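Serine-rich secreted cell wall anchored (LPXTG-motif ) protein (Lactobacillus reuteri ATCC 53608, PDB 5NXK) probably mediates adhesion of the bacterium to its host, as a cell-wall-anchored serine-rich repeat adhesin built on a beta-solenoid. Local coordinates at residues Thr80-Ser85 and Thr106-Thr111; Ala119-Leu124 and Val165-Asn170; Arg251-Leu256 and Asn282-Gly287. One frame throughout, in Å; residues are numbered along the deposited sequence.

Interaction 1: Thr80-Ser85 and Thr106-Thr111; sequences TLYNTS and TAYGGT
Leu81 O is gripped twice from Thr106-Thr111: Tyr108 N donates to it at 2.7 Å, with an N-H...O angle of 168° and nearly along the C=O axis, and the Ala107 CA hydrogen adds a contact at 3.2 Å between CA and O. On one side of this carbonyl Leu81 N donates to Thr106 O at 2.8 Å; on the other Asn83 N reaches Tyr108 O at 3.0 Å. These bonds set Thr80 beside Thr106, Tyr82 beside Tyr108 and Leu81 beside the smaller Ala107 in parallel register, as expected where successive coils of a beta-solenoid stack. Leu81 and Ala107 turn to the inner face, Leu81 meeting Phe89 there, while the threonines and tyrosines share the other face. Both tyrosines carry CG anti to the carbonyl carbon, so their rings lean the same way, planes only 14° apart. The rings are slid so far that they barely overlap: their centroids are 5.3 Å apart, and the closest approach is Tyr82 CE2 to Tyr108 CD1 at 3.6 Å. Thr80 CG2, anti to its own backbone N, sits in the plane of the Tyr108 ring at its edge, facing CE1. At the end of its strand, Asn83 takes the crowded first torsion (chi1 71°), with CG between N and the carbonyl carbon. This brings the amide to the neighbouring segment, with OD1 against Gly109 CA, where a side chain would collide with it, and Asn83 ND2 donating to Thr111 O at 2.9 Å, close to the amide plane. Thr111 OG1 is tied in turn to Phe150 N and Thr161 O.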
loop_
_atom_site.group_PDB
_atom_site.type_symbol
_atom_site.label_atom_id
_atom_site.label_comp_id
_atom_site.label_asym_id
_atom_site.label_seq_id
_atom_site.Cartn_x
_atom_site.Cartn_y
_atom_site.Cartn_z
ATOM N N THR A 80 -1.601 10.612 11.878
ATOM C CA THR A 80 -0.269 10.448 11.338
ATOM C C THR A 80 0.275 9.125 11.831
ATOM O O THR A 80 0.203 8.828 13.024
ATOM C CB THR A 80 0.640 11.603 11.752
ATOM O OG1 THR A 80 0.053 12.827 11.304
ATOM C CG2 THR A 80 2.029 11.445 11.140
ATOM N N LEU A 81 0.800 8.310 10.926
ATOM C CA LEU A 81 1.271 7.000 11.343
ATOM C C LEU A 81 2.761 6.843 11.068
ATOM O O LEU A 81 3.215 7.090 9.948
ATOM C CB LEU A 81 0.487 5.902 10.612
ATOM C CG LEU A 81 -1.041 6.022 10.641
ATOM C CD1 LEU A 81 -1.662 4.944 9.750
ATOM C CD2 LEU A 81 -1.588 5.923 12.063
ATOM N N TYR A 82 3.515 6.423 12.078
ATOM C CA TYR A 82 4.951 6.193 11.919
ATOM C C TYR A 82 5.271 4.737 12.188
ATOM O O TYR A 82 4.673 4.132 13.075
ATOM C CB TYR A 82 5.785 7.050 12.887
ATOM C CG TYR A 82 5.565 8.542 12.824
ATOM C CD1 TYR A 82 4.545 9.149 13.556
ATOM C CD2 TYR A 82 6.406 9.353 12.063
ATOM C CE1 TYR A 82 4.355 10.525 13.511
ATOM C CE2 TYR A 82 6.224 10.727 12.013
ATOM C CZ TYR A 82 5.201 11.309 12.737
ATOM O OH TYR A 82 5.029 12.676 12.684
ATOM N N ASN A 83 6.222 4.170 11.450
ATOM C CA ASN A 83 6.673 2.828 11.786
ATOM C C ASN A 83 8.103 2.581 11.341
ATOM O O ASN A 83 8.538 3.099 10.310
ATOM C CB ASN A 83 5.748 1.773 11.155
ATOM C CG ASN A 83 5.909 1.701 9.654
ATOM O OD1 ASN A 83 5.360 2.536 8.922
ATOM N ND2 ASN A 83 6.680 0.714 9.181
ATOM N N THR A 84 8.816 1.756 12.097
ATOM C CA THR A 84 10.179 1.385 11.733
ATOM C C THR A 84 10.222 -0.016 11.146
ATOM O O THR A 84 11.181 -0.387 10.463
ATOM C CB THR A 84 11.119 1.429 12.948
ATOM O OG1 THR A 84 10.636 0.512 13.932
ATOM C CG2 THR A 84 11.147 2.829 13.546
ATOM N N SER A 85 9.173 -0.787 11.413
ATOM C CA SER A 85 9.129 -2.184 11.003
ATOM C C SER A 85 9.128 -2.355 9.497
ATOM O O SER A 85 8.412 -1.654 8.780
ATOM C CB SER A 85 7.893 -2.872 11.574
ATOM O OG SER A 85 7.850 -4.225 11.151
ATOM N N THR A 106 -1.597 10.747 7.103
ATOM C CA THR A 106 -0.230 11.031 6.713
ATOM C C THR A 106 0.648 9.938 7.309
ATOM O O THR A 106 0.530 9.657 8.487
ATOM C CB THR A 106 0.206 12.438 7.204
ATOM O OG1 THR A 106 -0.684 13.417 6.657
ATOM C CG2 THR A 106 1.622 12.764 6.767
ATOM N N ALA A 107 1.520 9.314 6.521
ATOM C CA ALA A 107 2.295 8.196 7.053
ATOM C C ALA A 107 3.776 8.299 6.746
ATOM O O ALA A 107 4.176 8.771 5.672
ATOM C CB ALA A 107 1.751 6.858 6.511
ATOM N N TYR A 108 4.583 7.808 7.679
ATOM C CA TYR A 108 6.022 7.755 7.494
ATOM C C TYR A 108 6.515 6.367 7.855
ATOM O O TYR A 108 6.152 5.834 8.897
ATOM C CB TYR A 108 6.723 8.816 8.361
ATOM C CG TYR A 108 6.299 10.235 8.039
ATOM C CD1 TYR A 108 5.163 10.791 8.622
ATOM C CD2 TYR A 108 7.032 11.014 7.147
ATOM C CE1 TYR A 108 4.767 12.073 8.327
ATOM C CE2 TYR A 108 6.639 12.302 6.839
ATOM C CZ TYR A 108 5.502 12.826 7.433
ATOM O OH TYR A 108 5.102 14.106 7.133
ATOM N N GLY A 109 7.366 5.792 7.011
ATOM C CA GLY A 109 7.919 4.477 7.288
ATOM C C GLY A 109 8.850 4.093 6.166
ATOM O O GLY A 109 8.987 4.844 5.203
ATOM N N GLY A 110 9.508 2.949 6.288
ATOM C CA GLY A 110 10.289 2.418 5.180
ATOM C C GLY A 110 9.317 1.664 4.300
ATOM O O GLY A 110 8.993 2.083 3.181
ATOM N N THR A 111 8.889 0.512 4.797
ATOM C CA THR A 111 7.707 -0.166 4.260
ATOM C C THR A 111 6.527 0.221 5.141
ATOM O O THR A 111 6.572 -0.005 6.344
ATOM C CB THR A 111 7.906 -1.670 4.235
ATOM O OG1 THR A 111 9.015 -1.965 3.370
ATOM C CG2 THR A 111 6.632 -2.392 3.736
#

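Interaction 2: Ala119-Leu124 and Val165-Asn170; sequences AGVKTL and VSNAIN
Lys122 is held by Val165-Asn170 through both its backbone N-H and its carbonyl. Its N donates to Asn167 OD1 at 2.7 Å, an almost straight bond (169°) that falls on a lone pair of the amide oxygen. Its carbonyl accepts twice, from Ala168 N at 3.0 Å to Lys122 O and from Asn167 N at 3.1 Å to the same oxygen, both donors lying in the carbonyl plane. Asn167 therefore grips the lysine with backbone and side chain together: CG is anti to its own carbonyl carbon (chi1 -56°), so that OD1 accepts from Lys122 N much as a main-chain carbonyl would in regular pairing, just where the segment turns into strand 168-171. From there regular parallel pairing takes over, Leu124 N to Ala168 O at 2.8 Å and Asn170 N to Leu124 O at 2.9 Å.

Around these bonds the side chains divide between two faces. Lys122 CG lies against Ser166 CB at 4.0 Å, and Leu124 CB meets Val165 CG2 at 4.1 Å, the leucine and valine crossing at about a right angle on the buried face. On the other face the Thr123 methyl CG2 comes within 3.5 Å of Asn170 ND2, whose amide is hydrogen-bonded through ND2 to Asn125 OD1 and through OD1 to Thr204 OG1.

A second shell fixes the polar ends. Lys122 NZ forms a salt bridge with Asp98 and also donates to Ser94 O and Gly96 O, while Asn167 ND2 donates to Ile200 O, so one amide joins three successive coils. The contact thus lies mid-sheet in the beta-solenoid: residues 122-124 and 168-170 run at 19° to each other, and their strands 122-127 and 168-171 are neighbours, with strand 97-102 beyond the former and strand 200-205 beyond the latter.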
loop_
_atom_site.group_PDB
_atom_site.type_symbol
_atom_site.label_atom_id
_atom_site.label_comp_id
_atom_site.label_asym_id
_atom_site.label_seq_id
_atom_site.Cartn_x
_atom_site.Cartn_y
_atom_site.Cartn_z
ATOM N N ALA A 119 -2.368 -15.978 0.809
ATOM C CA ALA A 119 -3.563 -16.243 1.596
ATOM C C ALA A 119 -4.778 -15.490 1.062
ATOM O O ALA A 119 -4.958 -15.348 -0.156
ATOM C CB ALA A 119 -3.315 -15.880 3.062
ATOM N N GLY A 120 -5.609 -14.997 1.977
ATOM C CA GLY A 120 -6.840 -14.331 1.587
ATOM C C GLY A 120 -6.623 -12.958 0.972
ATOM O O GLY A 120 -5.497 -12.426 0.969
ATOM N N VAL A 121 -7.714 -12.361 0.495
ATOM C CA VAL A 121 -7.638 -11.090 -0.237
ATOM C C VAL A 121 -7.177 -9.961 0.663
ATOM O O VAL A 121 -7.783 -9.702 1.707
ATOM C CB VAL A 121 -9.001 -10.723 -0.870
ATOM C CG1 VAL A 121 -8.941 -9.353 -1.549
ATOM C CG2 VAL A 121 -9.428 -11.804 -1.861
ATOM N N LYS A 122 -6.095 -9.295 0.243
ATOM C CA LYS A 122 -5.527 -8.160 0.970
ATOM C C LYS A 122 -5.733 -6.856 0.204
ATOM O O LYS A 122 -5.228 -6.691 -0.917
ATOM C CB LYS A 122 -4.035 -8.373 1.230
ATOM C CG LYS A 122 -3.698 -9.745 1.785
ATOM C CD LYS A 122 -4.429 -9.989 3.102
ATOM C CE LYS A 122 -3.847 -11.209 3.846
ATOM N NZ LYS A 122 -4.714 -11.591 5.001
ATOM N N THR A 123 -6.450 -5.938 0.839
ATOM C CA THR A 123 -6.849 -4.687 0.222
ATOM C C THR A 123 -6.446 -3.473 1.062
ATOM O O THR A 123 -6.702 -3.426 2.267
ATOM C CB THR A 123 -8.387 -4.656 0.001
ATOM O OG1 THR A 123 -8.787 -5.808 -0.758
ATOM C CG2 THR A 123 -8.803 -3.396 -0.740
ATOM N N LEU A 124 -5.847 -2.482 0.407
ATOM C CA LEU A 124 -5.584 -1.186 1.017
ATOM C C LEU A 124 -6.365 -0.111 0.284
ATOM O O LEU A 124 -6.148 0.131 -0.909
ATOM C CB LEU A 124 -4.091 -0.856 0.992
ATOM C CG LEU A 124 -3.692 0.552 1.460
ATOM C CD1 LEU A 124 -4.002 0.723 2.956
ATOM C CD2 LEU A 124 -2.214 0.804 1.194
ATOM N N VAL A 165 1.254 -4.930 -0.742
ATOM C CA VAL A 165 -0.145 -5.250 -0.520
ATOM C C VAL A 165 -0.541 -6.234 -1.601
ATOM O O VAL A 165 -0.479 -5.918 -2.790
ATOM C CB VAL A 165 -1.038 -3.998 -0.592
ATOM C CG1 VAL A 165 -2.517 -4.379 -0.441
ATOM C CG2 VAL A 165 -0.610 -2.971 0.458
ATOM N N SER A 166 -0.950 -7.430 -1.197
ATOM C CA SER A 166 -1.024 -8.515 -2.161
ATOM C C SER A 166 -1.992 -8.262 -3.320
ATOM O O SER A 166 -1.639 -8.482 -4.487
ATOM C CB SER A 166 -1.405 -9.811 -1.443
ATOM O OG SER A 166 -1.296 -10.905 -2.333
ATOM N N ASN A 167 -3.210 -7.820 -3.019
ATOM C CA ASN A 167 -4.268 -7.894 -4.038
ATOM C C ASN A 167 -4.834 -6.595 -4.570
ATOM O O ASN A 167 -5.182 -6.516 -5.752
ATOM C CB ASN A 167 -5.429 -8.728 -3.509
ATOM C CG ASN A 167 -4.980 -10.092 -3.074
ATOM O OD1 ASN A 167 -4.910 -10.366 -1.879
ATOM N ND2 ASN A 167 -4.623 -10.944 -4.035
ATOM N N ALA A 168 -5.017 -5.600 -3.711
ATOM C CA ALA A 168 -5.604 -4.365 -4.226
ATOM C C ALA A 168 -5.178 -3.116 -3.488
ATOM O O ALA A 168 -5.139 -3.093 -2.265
ATOM C CB ALA A 168 -7.122 -4.473 -4.220
ATOM N N ILE A 169 -4.828 -2.082 -4.239
ATOM C CA ILE A 169 -4.706 -0.746 -3.656
ATOM C C ILE A 169 -5.672 0.152 -4.424
ATOM O O ILE A 169 -5.551 0.322 -5.642
ATOM C CB ILE A 169 -3.270 -0.211 -3.730
ATOM C CG1 ILE A 169 -2.321 -1.110 -2.933
ATOM C CG2 ILE A 169 -3.183 1.207 -3.189
ATOM C CD1 ILE A 169 -0.882 -0.703 -3.096
ATOM N N ASN A 170 -6.655 0.695 -3.719
ATOM C CA ASN A 170 -7.689 1.485 -4.372
ATOM C C ASN A 170 -7.590 2.929 -3.913
ATOM O O ASN A 170 -7.731 3.207 -2.733
ATOM C CB ASN A 170 -9.086 0.946 -4.036
ATOM C CG ASN A 170 -9.272 -0.505 -4.430
ATOM O OD1 ASN A 170 -9.013 -0.892 -5.570
ATOM N ND2 ASN A 170 -9.717 -1.327 -3.472
HETATM O O HOH W 1 -6.105 -13.578 -2.502
#

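Interaction 3: Arg251-Leu256 and Asn282-Gly287; sequences RIIPQL and NFRVAG
Two adjoining coils of the beta-solenoid pair here in parallel, strand 283-285 being the outermost within this chain of the sheet that also holds strand 248-252. Along Asn282-Gly287 the pairing opens at Arg284, whose carbonyl oxygen takes Ile252 N at 2.8 Å, in a bond that is straight at the hydrogen (173°) and nearly along the C=O axis. The Arg284 side chain leaves with CG anti to the backbone N and then bends at chi2 (64°), so that its aliphatic part crosses Ile253 obliquely; Arg284 CG touches Ile253 CD1 at 3.9 Å. The same methyl lies over one face of the Arg251 guanidinium, offset toward its rim, so this one methyl touches both arginine side chains. Arg251 NH1 and Arg284 NE stay 5.1 Å apart, and salt bridges from Arg251 to Asp156 and Asp248 probably ease the repulsion of like charges.

Val285 comes next and turns to the opposite face, side by side with Ile252: Val285 CG2 meets Ile252 CB at 4.1 Å, while CG1, anti to the backbone N, rests against Ile252 O. Ala286 N then donates to that same Ile252 O, at a longer 3.2 Å and from 27° above the carbonyl plane, a less well-directed bond than the first. The Ala286 methyl packs on Ile253, CB to CG1 at 4.0 Å, and also lies over one face of the Arg284 guanidinium, offset toward its rim. Gly287 follows with a positive phi, where a CB would be jammed against the preceding carbonyl O and would crowd Pro254 CD. Regular pairing lapses at this point, because the next donor in register would be the nitrogen of Pro254, which carries no hydrogen; instead the ring carbon Pro254 CD faces Ala286 O at 3.1 Å.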
loop_
_atom_site.group_PDB
_atom_site.type_symbol
_atom_site.label_atom_id
_atom_site.label_comp_id
_atom_site.label_asym_id
_atom_site.label_seq_id
_atom_site.Cartn_x
_atom_site.Cartn_y
_atom_site.Cartn_z
ATOM N N ARG A 251 5.141 -2.054 -13.968
ATOM C CA ARG A 251 5.877 -3.222 -14.412
ATOM C C ARG A 251 5.076 -4.503 -14.223
ATOM O O ARG A 251 4.668 -4.821 -13.117
ATOM C CB ARG A 251 7.184 -3.317 -13.650
ATOM C CG ARG A 251 8.035 -4.538 -13.934
ATOM C CD ARG A 251 9.453 -4.006 -13.932
ATOM N NE ARG A 251 10.483 -5.015 -13.934
ATOM C CZ ARG A 251 11.669 -4.855 -14.505
ATOM N NH1 ARG A 251 11.965 -3.729 -15.156
ATOM N NH2 ARG A 251 12.556 -5.835 -14.440
ATOM N N ILE A 252 4.846 -5.222 -15.319
ATOM C CA ILE A 252 4.195 -6.520 -15.257
ATOM C C ILE A 252 5.088 -7.561 -15.914
ATOM O O ILE A 252 5.004 -7.802 -17.117
ATOM C CB ILE A 252 2.834 -6.509 -15.936
ATOM C CG1 ILE A 252 2.034 -5.279 -15.480
ATOM C CG2 ILE A 252 2.077 -7.818 -15.616
ATOM C CD1 ILE A 252 0.692 -5.138 -16.143
ATOM N N ILE A 253 5.944 -8.164 -15.101
ATOM C CA ILE A 253 6.879 -9.187 -15.550
ATOM C C ILE A 253 6.838 -10.327 -14.536
ATOM O O ILE A 253 7.054 -10.099 -13.345
ATOM C CB ILE A 253 8.327 -8.623 -15.680
ATOM C CG1 ILE A 253 8.400 -7.565 -16.795
ATOM C CG2 ILE A 253 9.315 -9.741 -15.977
ATOM C CD1 ILE A 253 9.809 -6.920 -16.949
ATOM N N PRO A 254 6.520 -11.549 -14.991
ATOM C CA PRO A 254 6.383 -12.659 -14.033
ATOM C C PRO A 254 7.669 -12.912 -13.235
ATOM O O PRO A 254 8.770 -12.772 -13.774
ATOM C CB PRO A 254 6.038 -13.856 -14.921
ATOM C CG PRO A 254 5.403 -13.240 -16.169
ATOM C CD PRO A 254 6.144 -11.936 -16.366
ATOM N N GLN A 255 7.515 -13.243 -11.956
ATOM C CA GLN A 255 8.643 -13.494 -11.058
ATOM C C GLN A 255 9.397 -14.780 -11.411
ATOM O O GLN A 255 10.581 -14.924 -11.092
ATOM C CB GLN A 255 8.148 -13.565 -9.609
ATOM C CG GLN A 255 7.798 -12.207 -9.029
ATOM C CD GLN A 255 9.027 -11.437 -8.568
ATOM O OE1 GLN A 255 9.619 -10.676 -9.341
ATOM N NE2 GLN A 255 9.392 -11.598 -7.291
ATOM N N LEU A 256 8.692 -15.711 -12.054
ATOM C CA LEU A 256 9.220 -17.041 -12.394
ATOM C C LEU A 256 8.752 -17.481 -13.780
ATOM O O LEU A 256 7.794 -16.925 -14.315
ATOM C CB LEU A 256 8.788 -18.084 -11.371
ATOM C CG LEU A 256 9.118 -17.831 -9.900
ATOM C CD1 LEU A 256 8.384 -18.845 -9.060
ATOM C CD2 LEU A 256 10.619 -17.884 -9.654
ATOM N N ASN A 282 7.456 3.223 -19.747
ATOM C CA ASN A 282 6.398 3.688 -18.854
ATOM C C ASN A 282 5.486 2.526 -18.435
ATOM O O ASN A 282 5.222 2.327 -17.246
ATOM C CB ASN A 282 5.589 4.796 -19.529
ATOM C CG ASN A 282 6.475 5.934 -20.010
ATOM O OD1 ASN A 282 6.849 5.994 -21.184
ATOM N ND2 ASN A 282 6.835 6.822 -19.104
ATOM N N PHE A 283 5.011 1.759 -19.414
ATOM C CA PHE A 283 4.290 0.516 -19.118
ATOM C C PHE A 283 5.192 -0.618 -19.609
ATOM O O PHE A 283 5.386 -0.790 -20.813
ATOM C CB PHE A 283 2.915 0.457 -19.815
ATOM C CG PHE A 283 1.926 1.503 -19.343
ATOM C CD1 PHE A 283 1.804 1.827 -17.999
ATOM C CD2 PHE A 283 1.092 2.141 -20.256
ATOM C CE1 PHE A 283 0.873 2.772 -17.583
ATOM C CE2 PHE A 283 0.159 3.084 -19.841
ATOM C CZ PHE A 283 0.049 3.403 -18.514
ATOM N N ARG A 284 5.774 -1.361 -18.679
ATOM C CA ARG A 284 6.728 -2.401 -19.035
ATOM C C ARG A 284 6.084 -3.752 -18.837
ATOM O O ARG A 284 5.823 -4.152 -17.700
ATOM C CB ARG A 284 7.991 -2.311 -18.177
ATOM C CG ARG A 284 9.022 -3.422 -18.417
ATOM C CD ARG A 284 9.606 -3.394 -19.827
ATOM N NE ARG A 284 10.587 -4.465 -20.028
ATOM C CZ ARG A 284 10.781 -5.126 -21.167
ATOM N NH1 ARG A 284 10.081 -4.823 -22.259
ATOM N NH2 ARG A 284 11.702 -6.082 -21.222
ATOM N N VAL A 285 5.802 -4.444 -19.933
ATOM C CA VAL A 285 5.185 -5.762 -19.840
ATOM C C VAL A 285 5.994 -6.759 -20.656
ATOM O O VAL A 285 6.244 -6.535 -21.834
ATOM C CB VAL A 285 3.726 -5.751 -20.320
ATOM C CG1 VAL A 285 3.106 -7.133 -20.126
ATOM C CG2 VAL A 285 2.918 -4.695 -19.557
ATOM N N ALA A 286 6.424 -7.853 -20.036
ATOM C CA ALA A 286 7.260 -8.813 -20.753
ATOM C C ALA A 286 7.065 -10.208 -20.172
ATOM O O ALA A 286 6.586 -10.352 -19.047
ATOM C CB ALA A 286 8.740 -8.397 -20.687
ATOM N N GLY A 287 7.408 -11.234 -20.948
ATOM C CA GLY A 287 7.205 -12.606 -20.511
ATOM C C GLY A 287 5.811 -13.096 -20.869
ATOM O O GLY A 287 5.117 -12.477 -21.680
#

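In the fold
All three interactions join successive coils of one solenoid, but on different sheets and at different levels. Interaction 1 belongs to the sheet holding strands 79-83 and 105-109, interaction 2 to the one holding 122-127 and 168-171, and interaction 3 to the short sheet ending at 283-285. They follow in series along the chain. Centres lie about 19 Å apart for interactions 1 and 2, and also for 2 and 3; interactions 1 and 3, about 28 Å apart, lie on opposite sides of the chain's centre. None touches another: the closest, 1 and 2, keep about 7 Å between nearest atoms. Interaction 2 closes the longest excursion of the three, 40 intervening residues.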